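Local coordinates for protein amidohydrolase (PDB 2I5G) that belongs to the membrane dipeptidase family and is probably a hydrolase acting on dipeptides or related amides, at residues D14-A19 against Y178-P183; G91-H96 against L157-S162. The protein carries 2 engineered substitutions. All coordinates share one frame; numbering follows the deposited sequence.

Contact 1: residues D14-A19 against Y178-P183; sequences DGLIIA and YSHCLP
Gly15 and Ser179 are the closest CA pair of the two segments, 5.2 Å apart, and the gap widens to 6.5 Å between the CA atoms of Leu16 and His180. Gly15 suits this corner because a CB here would point at Ser179 and run into its carbonyl O; Gly15 O and Ser179 CB touch at 3.7 Å. Leu16 CG is anti to the backbone N (chi1 -162°), which carries the isobutyl group onto His180: CD2 lies over the centre of one imidazole face in a CH-pi contact, while CD1 is 3.7 Å from His180 CE1. Strands 13-17 and 177-181 are not paired with each other; they meet at the C-terminal strand ends of a TIM barrel, where such barrels usually hold their active site. In metal-dependent relatives the first strand usually ends in His-x-Asp; those places seem to be taken by Leu16 and Ile18, so an apolar group covers the His180 face. Polar atoms at its rim hold the ring's rotation: Ser179 OG hydrogen-bonds His180 ND1 at 2.7 Å, and His159 NE2 bonds to His180 NE2. Leu16 is anchored by an Asx turn, its N donating to Asp14 OD2 at 3.0 Å, nearly straight (175°), from above the carboxylate plane.

Contact 2: residues G91-H96 against L157-S162; sequences GFQNAH and LSHVGS
Gln93 and His159 bring their side chains together obliquely, the amide and imidazole planes 42° apart, where two strand-end loops meet at the C-terminal end of the TIM barrel. Gln93 OE1 sits 3.0 Å from His159 NE2 and equally far from CD2, but the angle is too poor for a hydrogen bond, and the oxygen approaches neither squarely over the face nor at the edge. The ring nitrogen has a stronger partner in His180 NE2. Gln93 extends beyond CG, long enough to cross from the end of strand 86-92; its NE2 bonds to Thr40 OG1, which helps fix how the amide is turned. Water 1 bridges the pair, taking a weak hydrogen bond from Gln93 NE2 at 3.3 Å and bonding to His159 NE2 at 3.2 Å. With CG anti to the carbonyl carbon (chi1 -65°), the His159 ring is carried on toward the Gln93 amide, and Tyr120 also meets it. The histidine stands third in a type I turn, Leu157 to Val160, closed by Val160 N to Leu157 O at 3.1 Å. An amide from strand 113-117 ties the two backbones together, since Gln117 bonds to both Gln93 O and His159 N. Further along the first loop, Asn94 forms an Asx turn, its OD1 accepting from His96 N at 2.9 Å with the donor above the carbonyl plane.

From the N terminus, the chain runs first through 14-19, at the end of strand 13-17, and then through 91-96, after strand 86-92. Some sixty residues later it reaches 157-162, which closes the loop of contact 2. Only at 178-183 does it return to its first strand, so contact 1 closes a long loop in which contact 2 is nested. Contact 1 ties the first strand of the barrel to strand 177-181; contact 2 joins the loops that follow strands 86-92 and 154-156. The two contacts meet at His180, which probably hydrogen-bonds to both Ser158 and His159.

Contact 1: residues D14-A19 against Y178-P183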
loop_
_atom_site.group_PDB
_atom_site.type_symbol
_atom_site.label_atom_id
_atom_site.label_comp_id
_atom_site.label_asym_id
_atom_site.label_seq_id
_atom_site.Cartn_x
_atom_site.Cartn_y
_atom_site.Cartn_z
ATOM N N ASP A 14 -6.005 20.051 21.980
ATOM C CA ASP A 14 -5.140 20.256 20.827
ATOM C C ASP A 14 -5.261 19.079 19.883
ATOM O O ASP A 14 -4.990 17.943 20.258
ATOM C CB ASP A 14 -3.687 20.427 21.265
ATOM C CG ASP A 14 -2.772 20.801 20.113
ATOM O OD1 ASP A 14 -1.618 21.203 20.384
ATOM O OD2 ASP A 14 -3.204 20.692 18.941
ATOM N N GLY A 15 -5.664 19.370 18.653
ATOM C CA GLY A 15 -5.849 18.338 17.650
ATOM C C GLY A 15 -4.625 17.542 17.229
ATOM O O GLY A 15 -4.770 16.453 16.675
ATOM N N LEU A 16 -3.427 18.069 17.465
ATOM C CA LEU A 16 -2.234 17.336 17.085
ATOM C C LEU A 16 -0.940 17.760 17.758
ATOM O O LEU A 16 -0.557 18.933 17.737
ATOM C CB LEU A 16 -2.014 17.399 15.581
ATOM C CG LEU A 16 -1.051 16.280 15.179
ATOM C CD1 LEU A 16 -1.872 15.069 14.755
ATOM C CD2 LEU A 16 -0.149 16.719 14.052
ATOM N N ILE A 17 -0.256 16.773 18.327
ATOM C CA ILE A 17 1.010 16.992 18.997
ATOM C C ILE A 17 1.929 15.786 18.778
ATOM O O ILE A 17 1.527 14.648 19.006
ATOM C CB ILE A 17 0.791 17.227 20.510
ATOM C CG1 ILE A 17 0.160 18.602 20.726
ATOM C CG2 ILE A 17 2.112 17.140 21.263
ATOM C CD1 ILE A 17 -0.059 18.966 22.191
ATOM N N ILE A 18 3.144 16.052 18.291
ATOM C CA ILE A 18 4.175 15.036 18.056
ATOM C C ILE A 18 5.438 15.569 18.708
ATOM O O ILE A 18 6.389 15.956 18.028
ATOM C CB ILE A 18 4.509 14.811 16.559
ATOM C CG1 ILE A 18 4.378 16.118 15.776
ATOM C CG2 ILE A 18 3.662 13.719 15.997
ATOM C CD1 ILE A 18 2.952 16.590 15.570
ATOM N N ALA A 19 5.431 15.609 20.035
ATOM C CA ALA A 19 6.569 16.096 20.797
ATOM C C ALA A 19 7.348 14.919 21.353
ATOM O O ALA A 19 6.821 13.814 21.449
ATOM C CB ALA A 19 6.082 16.974 21.935
ATOM N N TYR A 178 -9.766 17.371 9.589
ATOM C CA TYR A 178 -8.449 17.783 9.128
ATOM C C TYR A 178 -7.880 18.282 10.452
ATOM O O TYR A 178 -7.831 19.488 10.696
ATOM C CB TYR A 178 -8.509 18.952 8.143
ATOM C CG TYR A 178 -8.969 18.614 6.741
ATOM C CD1 TYR A 178 -8.494 17.483 6.078
ATOM C CD2 TYR A 178 -9.853 19.454 6.061
ATOM C CE1 TYR A 178 -8.889 17.194 4.772
ATOM C CE2 TYR A 178 -10.253 19.177 4.758
ATOM C CZ TYR A 178 -9.767 18.046 4.119
ATOM O OH TYR A 178 -10.161 17.776 2.828
ATOM N N SER A 179 -7.490 17.343 11.315
ATOM C CA SER A 179 -6.954 17.656 12.637
ATOM C C SER A 179 -5.984 18.826 12.658
ATOM O O SER A 179 -5.981 19.608 13.606
ATOM C CB SER A 179 -6.270 16.421 13.241
ATOM O OG SER A 179 -5.139 16.030 12.481
ATOM N N HIS A 180 -5.163 18.950 11.620
ATOM C CA HIS A 180 -4.196 20.037 11.562
ATOM C C HIS A 180 -3.843 20.478 10.143
ATOM O O HIS A 180 -3.120 19.788 9.426
ATOM C CB HIS A 180 -2.917 19.646 12.323
ATOM C CG HIS A 180 -2.221 18.430 11.783
ATOM N ND1 HIS A 180 -2.776 17.168 11.826
ATOM C CD2 HIS A 180 -1.004 18.285 11.207
ATOM C CE1 HIS A 180 -1.930 16.300 11.298
ATOM N NE2 HIS A 180 -0.847 16.950 10.917
ATOM N N CYS A 181 -4.349 21.638 9.737
ATOM C CA CYS A 181 -4.066 22.153 8.402
ATOM C C CYS A 181 -4.232 23.667 8.333
ATOM O O CYS A 181 -4.669 24.304 9.285
ATOM C CB CYS A 181 -4.993 21.506 7.383
ATOM S SG CYS A 181 -6.700 22.000 7.629
ATOM N N LEU A 182 -3.875 24.234 7.192
ATOM C CA LEU A 182 -3.973 25.666 6.988
ATOM C C LEU A 182 -4.573 25.965 5.626
ATOM O O LEU A 182 -4.477 25.157 4.707
ATOM C CB LEU A 182 -2.594 26.302 7.111
ATOM C CG LEU A 182 -2.100 26.435 8.550
ATOM C CD1 LEU A 182 -0.660 26.941 8.571
ATOM C CD2 LEU A 182 -3.022 27.390 9.293
ATOM N N PRO A 183 -5.195 27.146 5.478
ATOM C CA PRO A 183 -5.827 27.567 4.224
ATOM C C PRO A 183 -4.838 27.894 3.114
ATOM O O PRO A 183 -3.900 28.664 3.315
ATOM C CB PRO A 183 -6.628 28.782 4.654
ATOM C CG PRO A 183 -5.714 29.409 5.647
ATOM C CD PRO A 183 -5.268 28.227 6.479
#

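Contact 2: residues G91-H96 against L157-S162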
loop_
_atom_site.group_PDB
_atom_site.type_symbol
_atom_site.label_atom_id
_atom_site.label_comp_id
_atom_site.label_asym_id
_atom_site.label_seq_id
_atom_site.Cartn_x
_atom_site.Cartn_y
_atom_site.Cartn_z
ATOM N N GLY A 91 -3.281 8.802 18.793
ATOM C CA GLY A 91 -3.620 8.965 17.392
ATOM C C GLY A 91 -2.570 8.434 16.429
ATOM O O GLY A 91 -1.383 8.330 16.770
ATOM N N PHE A 92 -3.017 8.077 15.226
ATOM C CA PHE A 92 -2.125 7.589 14.173
ATOM C C PHE A 92 -2.183 8.609 13.049
ATOM O O PHE A 92 -3.255 9.130 12.728
ATOM C CB PHE A 92 -2.604 6.262 13.573
ATOM C CG PHE A 92 -2.557 5.095 14.507
ATOM C CD1 PHE A 92 -2.067 5.220 15.799
ATOM C CD2 PHE A 92 -2.981 3.845 14.068
ATOM C CE1 PHE A 92 -1.998 4.116 16.636
ATOM C CE2 PHE A 92 -2.915 2.735 14.897
ATOM C CZ PHE A 92 -2.424 2.870 16.182
ATOM N N GLN A 93 -1.046 8.901 12.440
ATOM C CA GLN A 93 -1.062 9.824 11.327
ATOM C C GLN A 93 -0.952 9.018 10.038
ATOM O O GLN A 93 -0.627 9.545 8.975
ATOM C CB GLN A 93 0.072 10.838 11.449
ATOM C CG GLN A 93 -0.242 11.950 12.433
ATOM C CD GLN A 93 0.431 13.264 12.073
ATOM O OE1 GLN A 93 0.244 13.793 10.968
ATOM N NE2 GLN A 93 1.212 13.803 13.007
ATOM N N ASN A 94 -1.240 7.725 10.144
ATOM C CA ASN A 94 -1.184 6.837 8.991
ATOM C C ASN A 94 -2.013 5.585 9.264
ATOM O O ASN A 94 -1.977 5.039 10.363
ATOM C CB ASN A 94 0.262 6.431 8.707
ATOM C CG ASN A 94 0.464 5.933 7.287
ATOM O OD1 ASN A 94 -0.465 5.440 6.650
ATOM N ND2 ASN A 94 1.687 6.049 6.790
ATOM N N ALA A 95 -2.759 5.137 8.262
ATOM C CA ALA A 95 -3.571 3.936 8.402
ATOM C C ALA A 95 -2.700 2.704 8.172
ATOM O O ALA A 95 -3.150 1.573 8.352
ATOM C CB ALA A 95 -4.705 3.957 7.396
ATOM N N HIS A 96 -1.447 2.935 7.784
ATOM C CA HIS A 96 -0.512 1.854 7.503
ATOM C C HIS A 96 -0.327 0.881 8.664
ATOM O O HIS A 96 0.005 -0.291 8.453
ATOM C CB HIS A 96 0.841 2.425 7.082
ATOM C CG HIS A 96 1.811 1.383 6.620
ATOM N ND1 HIS A 96 1.544 0.534 5.566
ATOM C CD2 HIS A 96 3.033 1.031 7.088
ATOM C CE1 HIS A 96 2.558 -0.298 5.407
ATOM N NE2 HIS A 96 3.475 -0.018 6.318
ATOM N N LEU A 157 -7.780 13.538 7.808
ATOM C CA LEU A 157 -7.328 13.730 6.435
ATOM C C LEU A 157 -6.346 14.867 6.201
ATOM O O LEU A 157 -6.125 15.265 5.055
ATOM C CB LEU A 157 -8.539 13.943 5.533
ATOM C CG LEU A 157 -9.628 12.870 5.565
ATOM C CD1 LEU A 157 -10.883 13.434 4.934
ATOM C CD2 LEU A 157 -9.166 11.606 4.849
ATOM N N SER A 158 -5.744 15.389 7.261
ATOM C CA SER A 158 -4.791 16.491 7.107
ATOM C C SER A 158 -3.704 16.248 6.052
ATOM O O SER A 158 -3.413 17.127 5.243
ATOM C CB SER A 158 -4.125 16.815 8.452
ATOM O OG SER A 158 -5.060 17.352 9.371
ATOM N N HIS A 159 -3.113 15.056 6.064
ATOM C CA HIS A 159 -2.037 14.714 5.134
ATOM C C HIS A 159 -2.500 13.917 3.906
ATOM O O HIS A 159 -1.683 13.521 3.072
ATOM C CB HIS A 159 -0.940 13.937 5.882
ATOM C CG HIS A 159 -0.234 14.739 6.939
ATOM N ND1 HIS A 159 0.918 15.453 6.687
ATOM C CD2 HIS A 159 -0.521 14.941 8.249
ATOM C CE1 HIS A 159 1.313 16.057 7.795
ATOM N NE2 HIS A 159 0.457 15.763 8.757
ATOM N N VAL A 160 -3.807 13.686 3.789
ATOM C CA VAL A 160 -4.338 12.944 2.649
ATOM C C VAL A 160 -4.592 13.875 1.455
ATOM O O VAL A 160 -4.959 15.038 1.625
ATOM C CB VAL A 160 -5.652 12.213 3.016
ATOM C CG1 VAL A 160 -6.143 11.398 1.824
ATOM C CG2 VAL A 160 -5.429 11.305 4.215
ATOM N N GLY A 161 -4.380 13.351 0.249
ATOM C CA GLY A 161 -4.584 14.130 -0.958
ATOM C C GLY A 161 -6.047 14.479 -1.146
ATOM O O GLY A 161 -6.908 13.944 -0.448
ATOM N N SER A 162 -6.328 15.355 -2.109
ATOM C CA SER A 162 -7.698 15.806 -2.375
ATOM C C SER A 162 -8.659 14.745 -2.922
ATOM O O SER A 162 -9.790 14.650 -2.461
ATOM C CB SER A 162 -7.672 17.006 -3.319
ATOM O OG SER A 162 -7.061 16.656 -4.544
HETATM O O HOH W 1 2.536 16.254 11.199
#